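Local coordinates for aldehyde dehydrogenase (Bartonella henselae, PDB 3I44), which probably oxidises aldehydes to carboxylic acids, using NAD or NADP as cofactor, at residues 24-36 / 212-225. The protein carries 1 engineered substitution. Residues are numbered along the deposited sequence; the frame is centred on the assembly and turned at random.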
loop_
_atom_site.group_PDB
_atom_site.type_symbol
_atom_site.label_atom_id
_atom_site.label_comp_id
_atom_site.label_asym_id
_atom_site.label_seq_id
_atom_site.Cartn_x
_atom_site.Cartn_y
_atom_site.Cartn_z
ATOM N N ASN A 24 23.515 -32.073 -3.177
ATOM C CA ASN A 24 22.460 -32.388 -2.209
ATOM C C ASN A 24 22.130 -31.133 -1.408
ATOM O O ASN A 24 22.911 -30.725 -0.552
ATOM C CB ASN A 24 22.924 -33.501 -1.259
ATOM C CG ASN A 24 21.803 -34.070 -0.400
ATOM O OD1 ASN A 24 20.682 -33.567 -0.362
ATOM N ND2 ASN A 24 22.115 -35.151 0.298
ATOM N N LYS A 25 20.962 -30.548 -1.667
ATOM C CA LYS A 25 20.602 -29.240 -1.105
ATOM C C LYS A 25 19.175 -29.255 -0.557
ATOM O O LYS A 25 18.371 -28.339 -0.798
ATOM C CB LYS A 25 20.781 -28.160 -2.173
ATOM C CG LYS A 25 22.240 -27.887 -2.529
ATOM C CD LYS A 25 22.990 -27.128 -1.410
ATOM C CE LYS A 25 24.463 -26.968 -1.771
ATOM N NZ LYS A 25 25.293 -26.362 -0.669
ATOM N N ARG A 26 18.881 -30.304 0.205
ATOM C CA ARG A 26 17.529 -30.587 0.647
ATOM C C ARG A 26 17.149 -29.834 1.910
ATOM O O ARG A 26 15.987 -29.868 2.298
ATOM C CB ARG A 26 17.354 -32.097 0.925
ATOM C CG ARG A 26 17.307 -33.004 -0.316
ATOM C CD ARG A 26 16.929 -34.428 0.122
ATOM N NE ARG A 26 16.674 -35.322 -1.002
ATOM C CZ ARG A 26 17.627 -35.905 -1.725
ATOM N NH1 ARG A 26 18.917 -35.699 -1.474
ATOM N NH2 ARG A 26 17.280 -36.712 -2.716
ATOM N N LYS A 27 18.115 -29.201 2.569
ATOM C CA LYS A 27 17.893 -28.657 3.895
ATOM C C LYS A 27 17.347 -27.226 3.792
ATOM O O LYS A 27 17.475 -26.580 2.731
ATOM C CB LYS A 27 19.179 -28.691 4.722
ATOM C CG LYS A 27 19.650 -30.123 5.181
ATOM C CD LYS A 27 20.907 -29.999 6.054
ATOM C CE LYS A 27 21.694 -31.308 6.192
ATOM N NZ LYS A 27 20.858 -32.335 6.819
ATOM N N PHE A 28 16.707 -26.781 4.889
ATOM C CA PHE A 28 16.220 -25.408 5.087
ATOM C C PHE A 28 17.065 -24.727 6.176
ATOM O O PHE A 28 17.673 -25.409 6.981
ATOM C CB PHE A 28 14.748 -25.409 5.499
ATOM C CG PHE A 28 13.821 -26.082 4.508
ATOM C CD1 PHE A 28 14.086 -26.077 3.155
ATOM C CD2 PHE A 28 12.656 -26.695 4.951
ATOM C CE1 PHE A 28 13.230 -26.691 2.257
ATOM C CE2 PHE A 28 11.774 -27.293 4.053
ATOM C CZ PHE A 28 12.068 -27.303 2.700
ATOM N N TYR A 29 17.142 -23.398 6.162
ATOM C CA TYR A 29 17.902 -22.656 7.172
ATOM C C TYR A 29 16.898 -21.987 8.120
ATOM O O TYR A 29 16.217 -20.992 7.771
ATOM C CB TYR A 29 18.867 -21.648 6.544
ATOM C CG TYR A 29 19.772 -20.953 7.549
ATOM C CD1 TYR A 29 20.883 -21.596 8.090
ATOM C CD2 TYR A 29 19.522 -19.651 7.944
ATOM C CE1 TYR A 29 21.728 -20.958 9.015
ATOM C CE2 TYR A 29 20.348 -19.000 8.843
ATOM C CZ TYR A 29 21.442 -19.661 9.393
ATOM O OH TYR A 29 22.239 -19.002 10.300
ATOM N N ILE A 30 16.743 -22.601 9.294
ATOM C CA ILE A 30 15.748 -22.172 10.253
ATOM C C ILE A 30 16.412 -22.044 11.630
ATOM O O ILE A 30 17.050 -22.977 12.100
ATOM C CB ILE A 30 14.549 -23.126 10.337
ATOM C CG1 ILE A 30 13.885 -23.287 8.954
ATOM C CG2 ILE A 30 13.539 -22.571 11.357
ATOM C CD1 ILE A 30 12.706 -24.332 8.863
ATOM N N ASN A 31 16.270 -20.865 12.235
ATOM C CA ASN A 31 16.780 -20.595 13.558
ATOM C C ASN A 31 18.276 -20.883 13.696
ATOM O O ASN A 31 18.715 -21.502 14.651
ATOM C CB ASN A 31 15.960 -21.376 14.601
ATOM C CG ASN A 31 15.905 -20.675 15.955
ATOM O OD1 ASN A 31 16.110 -19.458 16.082
ATOM N ND2 ASN A 31 15.604 -21.443 16.970
ATOM N N GLY A 32 19.055 -20.416 12.726
ATOM C CA GLY A 32 20.504 -20.510 12.794
ATOM C C GLY A 32 21.113 -21.841 12.377
ATOM O O GLY A 32 22.306 -21.989 12.476
ATOM N N LEU A 33 20.302 -22.782 11.889
ATOM C CA LEU A 33 20.759 -24.136 11.561
ATOM C C LEU A 33 20.160 -24.640 10.253
ATOM O O LEU A 33 18.985 -24.355 9.946
ATOM C CB LEU A 33 20.333 -25.128 12.660
ATOM C CG LEU A 33 20.950 -24.969 14.062
ATOM C CD1 LEU A 33 20.321 -25.978 15.022
ATOM C CD2 LEU A 33 22.464 -25.152 14.020
ATOM N N TRP A 34 20.948 -25.420 9.521
ATOM C CA TRP A 34 20.446 -26.145 8.351
ATOM C C TRP A 34 19.777 -27.423 8.841
ATOM O O TRP A 34 20.441 -28.242 9.465
ATOM C CB TRP A 34 21.579 -26.464 7.369
ATOM C CG TRP A 34 22.069 -25.260 6.669
ATOM C CD1 TRP A 34 23.176 -24.531 6.966
ATOM C CD2 TRP A 34 21.456 -24.630 5.547
ATOM N NE1 TRP A 34 23.287 -23.465 6.096
ATOM C CE2 TRP A 34 22.245 -23.509 5.213
ATOM C CE3 TRP A 34 20.316 -24.899 4.792
ATOM C CZ2 TRP A 34 21.924 -22.660 4.162
ATOM C CZ3 TRP A 34 20.004 -24.056 3.740
ATOM C CH2 TRP A 34 20.812 -22.951 3.443
ATOM N N ASP A 35 18.480 -27.585 8.582
ATOM C CA ASP A 35 17.744 -28.762 9.056
ATOM C C ASP A 35 16.907 -29.377 7.930
ATOM O O ASP A 35 16.569 -28.692 6.943
ATOM C CB ASP A 35 16.842 -28.378 10.244
ATOM C CG ASP A 35 16.354 -29.601 11.051
ATOM O OD1 ASP A 35 16.975 -30.717 10.987
ATOM O OD2 ASP A 35 15.335 -29.425 11.759
ATOM N N ASP A 36 16.584 -30.672 8.091
ATOM C CA ASP A 36 15.746 -31.422 7.144
ATOM C C ASP A 36 14.338 -30.861 7.111
ATOM O O ASP A 36 13.870 -30.360 8.101
ATOM C CB ASP A 36 15.656 -32.908 7.575
ATOM C CG ASP A 36 17.027 -33.611 7.621
ATOM O OD1 ASP A 36 17.972 -33.213 6.902
ATOM O OD2 ASP A 36 17.150 -34.588 8.386
ATOM N N ASP A 212 24.788 -16.671 7.698
ATOM C CA ASP A 212 25.158 -17.533 8.800
ATOM C C ASP A 212 26.609 -17.275 9.217
ATOM O O ASP A 212 26.900 -17.180 10.388
ATOM C CB ASP A 212 24.977 -18.966 8.351
ATOM C CG ASP A 212 25.301 -19.958 9.437
ATOM O OD1 ASP A 212 24.718 -19.884 10.517
ATOM O OD2 ASP A 212 26.117 -20.826 9.166
ATOM N N GLU A 213 27.506 -17.150 8.235
ATOM C CA GLU A 213 28.920 -16.837 8.489
ATOM C C GLU A 213 29.084 -15.434 9.099
ATOM O O GLU A 213 30.017 -15.183 9.867
ATOM C CB GLU A 213 29.740 -16.964 7.208
ATOM C CG GLU A 213 31.266 -16.810 7.431
ATOM C CD GLU A 213 32.128 -17.011 6.172
ATOM O OE1 GLU A 213 33.325 -16.637 6.225
ATOM O OE2 GLU A 213 31.628 -17.522 5.140
ATOM N N ALA A 214 28.172 -14.528 8.756
ATOM C CA ALA A 214 28.112 -13.187 9.359
ATOM C C ALA A 214 27.628 -13.205 10.810
ATOM O O ALA A 214 27.596 -12.165 11.458
ATOM C CB ALA A 214 27.214 -12.258 8.513
ATOM N N ALA A 215 27.235 -14.382 11.309
ATOM C CA ALA A 215 26.771 -14.557 12.681
ATOM C C ALA A 215 25.521 -13.737 13.012
ATOM O O ALA A 215 25.305 -13.332 14.132
ATOM C CB ALA A 215 27.912 -14.283 13.711
ATOM N N LEU A 216 24.666 -13.544 12.022
ATOM C CA LEU A 216 23.369 -12.939 12.248
ATOM C C LEU A 216 22.630 -13.807 13.283
ATOM O O LEU A 216 22.637 -15.033 13.161
ATOM C CB LEU A 216 22.611 -12.882 10.912
ATOM C CG LEU A 216 21.529 -11.852 10.703
ATOM C CD1 LEU A 216 22.065 -10.401 10.781
ATOM C CD2 LEU A 216 20.850 -12.164 9.397
ATOM N N PRO A 217 22.013 -13.186 14.319
ATOM C CA PRO A 217 21.373 -13.953 15.386
ATOM C C PRO A 217 20.330 -14.945 14.898
ATOM O O PRO A 217 19.599 -14.696 13.913
ATOM C CB PRO A 217 20.710 -12.883 16.246
ATOM C CG PRO A 217 21.486 -11.669 16.008
ATOM C CD PRO A 217 21.897 -11.739 14.563
ATOM N N SER A 218 20.272 -16.071 15.586
ATOM C CA SER A 218 19.342 -17.140 15.243
ATOM C C SER A 218 17.886 -16.684 15.075
ATOM O O SER A 218 17.296 -16.039 15.942
ATOM C CB SER A 218 19.444 -18.241 16.313
ATOM O OG SER A 218 20.767 -18.764 16.314
ATOM N N GLY A 219 17.302 -17.014 13.940
ATOM C CA GLY A 219 15.887 -16.743 13.706
ATOM C C GLY A 219 15.600 -15.416 13.015
ATOM O O GLY A 219 14.451 -15.171 12.566
ATOM N N VAL A 220 16.611 -14.546 12.924
ATOM C CA VAL A 220 16.421 -13.255 12.241
ATOM C C VAL A 220 16.142 -13.484 10.756
ATOM O O VAL A 220 15.229 -12.873 10.174
ATOM C CB VAL A 220 17.642 -12.354 12.467
ATOM C CG1 VAL A 220 17.540 -11.059 11.676
ATOM C CG2 VAL A 220 17.794 -12.070 13.998
ATOM N N PHE A 221 16.926 -14.368 10.147
ATOM C CA PHE A 221 16.739 -14.709 8.772
ATOM C C PHE A 221 16.506 -16.210 8.631
ATOM O O PHE A 221 17.286 -17.002 9.132
ATOM C CB PHE A 221 17.960 -14.274 7.939
ATOM C CG PHE A 221 17.928 -14.788 6.546
ATOM C CD1 PHE A 221 17.225 -14.104 5.550
ATOM C CD2 PHE A 221 18.547 -16.005 6.229
ATOM C CE1 PHE A 221 17.158 -14.607 4.255
ATOM C CE2 PHE A 221 18.492 -16.516 4.954
ATOM C CZ PHE A 221 17.807 -15.817 3.947
ATOM N N ASN A 222 15.456 -16.587 7.895
ATOM C CA ASN A 222 15.122 -18.003 7.695
ATOM C C ASN A 222 14.800 -18.256 6.229
ATOM O O ASN A 222 14.172 -17.409 5.567
ATOM C CB ASN A 222 13.922 -18.412 8.573
ATOM C CG ASN A 222 14.114 -18.048 10.009
ATOM O OD1 ASN A 222 14.672 -18.827 10.784
ATOM N ND2 ASN A 222 13.694 -16.808 10.388
ATOM N N LEU A 223 15.245 -19.401 5.713
ATOM C CA LEU A 223 15.035 -19.765 4.324
ATOM C C LEU A 223 14.371 -21.140 4.251
ATOM O O LEU A 223 14.881 -22.115 4.832
ATOM C CB LEU A 223 16.359 -19.731 3.513
ATOM C CG LEU A 223 16.251 -20.102 2.004
ATOM C CD1 LEU A 223 17.407 -19.537 1.176
ATOM C CD2 LEU A 223 16.201 -21.621 1.800
ATOM N N ILE A 224 13.219 -21.185 3.593
ATOM C CA ILE A 224 12.567 -22.442 3.246
ATOM C C ILE A 224 12.321 -22.440 1.741
ATOM O O ILE A 224 11.975 -21.406 1.168
ATOM C CB ILE A 224 11.222 -22.672 4.001
ATOM C CG1 ILE A 224 10.217 -21.553 3.692
ATOM C CG2 ILE A 224 11.482 -22.829 5.494
ATOM C CD1 ILE A 224 8.854 -21.723 4.325
ATOM N N ASN A 225 12.558 -23.568 1.087
ATOM C CA ASN A 225 12.214 -23.710 -0.330
ATOM C C ASN A 225 10.781 -24.186 -0.458
ATOM O O ASN A 225 10.183 -24.696 0.508
ATOM C CB ASN A 225 13.179 -24.662 -1.042
ATOM C CG ASN A 225 14.554 -24.054 -1.241
ATOM O OD1 ASN A 225 15.581 -24.659 -0.911
ATOM N ND2 ASN A 225 14.579 -22.834 -1.747
HETATM O O HOH W 1 21.962 -16.259 10.195
HETATM O O HOH W 2 18.134 -18.020 11.436
HETATM O O HOH W 3 25.797 -22.034 6.534
#
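Tyr29 reaches from its strand across to Asp212 near the end of helix 202-213. Its ring fills the hollow between that helix end and strand 221-223. With CG anti to the backbone N (chi1 -174°), the ring lies along the partner chain, and OH donates to Asp212 OD1 at 2.6 Å. The hydroxyl meets OD1 on its anti side, 32° out of the carboxylate plane. Phe221 O sits at the ring edge, and the Phe221 side chain crosses the tyrosine at about a right angle.

At the backbone, Tyr29 and Leu223 form an antiparallel hydrogen-bonded pair, bonded both ways. At the type I' turn 30-33, Asn31 N points almost straight at Asn222 OD1, 3.0 Å away. One water links Gly32 N, Gly219 N of the type II turn 217-220, and Phe221 O at the start of strand 221-223.

On the other side, Ile224 CA rests over one face of Phe28, 4.3 Å from the ring centroid. Ile224 CG2 touches both Phe28 CD2 and Ile30 CD1.

The bridge joins the beta hairpin of strands 23-30 and 33-35 to strand 221-223, which runs parallel to 191-195. Helix 62-79 touches Phe28, Asn31 and Asn222, while helix 202-213 packs on Phe221 and Asn225.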